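Local atomic coordinates of uncharacterized CBS domain-containing proteins (Corynebacterium glutamicum, PDB entry 2P3H), a protein that is an uncharacterised CBS-domain membrane protein that may bind flavin adenine dinucleotide and is represented here by its CorC_HlyC (transporter-associated) domain. Residues 23-26 / 32-35. Sequence-based numbering, arbitrary orientation.
Sequences DEVE and ELPE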
loop_
_atom_site.group_PDB
_atom_site.type_symbol
_atom_site.label_atom_id
_atom_site.label_comp_id
_atom_site.label_asym_id
_atom_site.label_seq_id
_atom_site.Cartn_x
_atom_site.Cartn_y
_atom_site.Cartn_z
ATOM N N ASP A 23 5.256 -8.443 -1.676
ATOM C CA ASP A 23 4.922 -9.122 -2.947
ATOM C C ASP A 23 3.450 -9.541 -3.038
ATOM O O ASP A 23 2.872 -9.510 -4.116
ATOM C CB ASP A 23 5.905 -10.265 -3.298
ATOM C CG ASP A 23 5.917 -11.389 -2.283
ATOM O OD1 ASP A 23 5.409 -11.247 -1.147
ATOM O OD2 ASP A 23 6.467 -12.454 -2.637
ATOM N N GLU A 24 2.895 -9.942 -1.892
ATOM C CA GLU A 24 1.504 -10.355 -1.731
ATOM C C GLU A 24 0.542 -9.192 -2.003
ATOM O O GLU A 24 -0.436 -9.337 -2.744
ATOM C CB GLU A 24 1.323 -10.881 -0.299
ATOM C CG GLU A 24 0.206 -11.883 -0.093
ATOM C CD GLU A 24 0.476 -12.814 1.085
ATOM O OE1 GLU A 24 1.455 -13.600 1.025
ATOM O OE2 GLU A 24 -0.296 -12.764 2.073
ATOM N N VAL A 25 0.838 -8.043 -1.405
ATOM C CA VAL A 25 0.070 -6.806 -1.643
ATOM C C VAL A 25 0.115 -6.446 -3.139
ATOM O O VAL A 25 -0.905 -6.084 -3.732
ATOM C CB VAL A 25 0.601 -5.615 -0.795
ATOM C CG1 VAL A 25 -0.185 -4.334 -1.121
ATOM C CG2 VAL A 25 0.492 -5.934 0.716
ATOM N N GLU A 26 1.311 -6.465 -3.729
ATOM C CA GLU A 26 1.443 -6.163 -5.157
ATOM C C GLU A 26 0.584 -7.078 -6.044
ATOM O O GLU A 26 -0.075 -6.613 -6.974
ATOM C CB GLU A 26 2.917 -6.211 -5.577
ATOM C CG GLU A 26 3.761 -5.150 -4.895
ATOM C CD GLU A 26 5.231 -5.277 -5.250
ATOM O OE1 GLU A 26 5.672 -6.384 -5.647
ATOM O OE2 GLU A 26 5.946 -4.261 -5.144
ATOM N N GLU A 32 3.085 -2.731 -8.785
ATOM C CA GLU A 32 4.241 -2.745 -7.894
ATOM C C GLU A 32 4.323 -1.503 -7.023
ATOM O O GLU A 32 3.967 -0.400 -7.428
ATOM C CB GLU A 32 5.520 -2.952 -8.688
ATOM C CG GLU A 32 5.522 -4.329 -9.346
ATOM C CD GLU A 32 6.858 -4.751 -9.905
ATOM O OE1 GLU A 32 7.881 -4.655 -9.184
ATOM O OE2 GLU A 32 6.870 -5.231 -11.055
ATOM N N LEU A 33 4.798 -1.720 -5.801
ATOM C CA LEU A 33 5.039 -0.661 -4.846
ATOM C C LEU A 33 6.522 -0.295 -4.816
ATOM O O LEU A 33 7.344 -1.089 -5.257
ATOM C CB LEU A 33 4.569 -1.128 -3.460
ATOM C CG LEU A 33 3.039 -1.032 -3.255
ATOM C CD1 LEU A 33 2.597 -2.062 -2.197
ATOM C CD2 LEU A 33 2.647 0.381 -2.892
ATOM N N PRO A 34 6.869 0.909 -4.318
ATOM C CA PRO A 34 8.299 1.253 -4.156
ATOM C C PRO A 34 9.065 0.228 -3.305
ATOM O O PRO A 34 8.524 -0.291 -2.344
ATOM C CB PRO A 34 8.266 2.607 -3.450
ATOM C CG PRO A 34 6.892 3.162 -3.698
ATOM C CD PRO A 34 5.969 2.023 -3.942
ATOM N N GLU A 35 10.299 -0.098 -3.687
ATOM C CA GLU A 35 11.105 -1.041 -2.929
ATOM C C GLU A 35 12.096 -0.275 -2.095
ATOM O O GLU A 35 12.474 0.850 -2.433
ATOM C CB GLU A 35 11.840 -2.020 -3.855
ATOM C CG GLU A 35 10.881 -2.771 -4.744
ATOM C CD GLU A 35 11.375 -4.132 -5.175
ATOM O OE1 GLU A 35 12.606 -4.336 -5.284
ATOM O OE2 GLU A 35 10.511 -5.003 -5.418
HETATM O O HOH W 1 7.417 -3.402 -2.695
HETATM O O HOH W 2 8.404 -3.783 -6.433
HETATM O O HOH W 3 8.234 -7.349 -4.345
#
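E26 reaches from helix 22-29 to the loop that follows and takes the backbone N-H of L33. The bond from L33 N to E26 OE2 is 2.9 Å and fairly straight, at 161°. The N-H meets OE2 on its anti side, 32° out of the carboxylate plane. E26 has CG anti to its carbonyl carbon (chi1 -64°) and is extended beyond it, which carries the carboxylate to the loop.

Waters 1 and 2 can each donate to the same oxygen, though each has more acceptors near than protons to give. Water 2 lies between E26 OE2 and E35 OE2, which are 4.6 Å apart. Water 3 donates to E26 OE1 and, weakly, to E35 OE2. E32 OE1 is 4.5 Å from E26 OE2, so three carboxylates gather here. Waters 2 and 3 probably ease the repulsion between E26 and E35.

On the buried side, V25 and L33 cross at a slant, with V25 CG1 3.7 Å from L33 CD1. L33 also packs on I61, and the backbone of E32 is hydrogen-bonded to that of D64. The E26 side-chain-to-main-chain hydrogen bond links helix 22-29 to the loop after it, beside edge strand 58-62 of the antiparallel sheet of the CorC_HlyC domain.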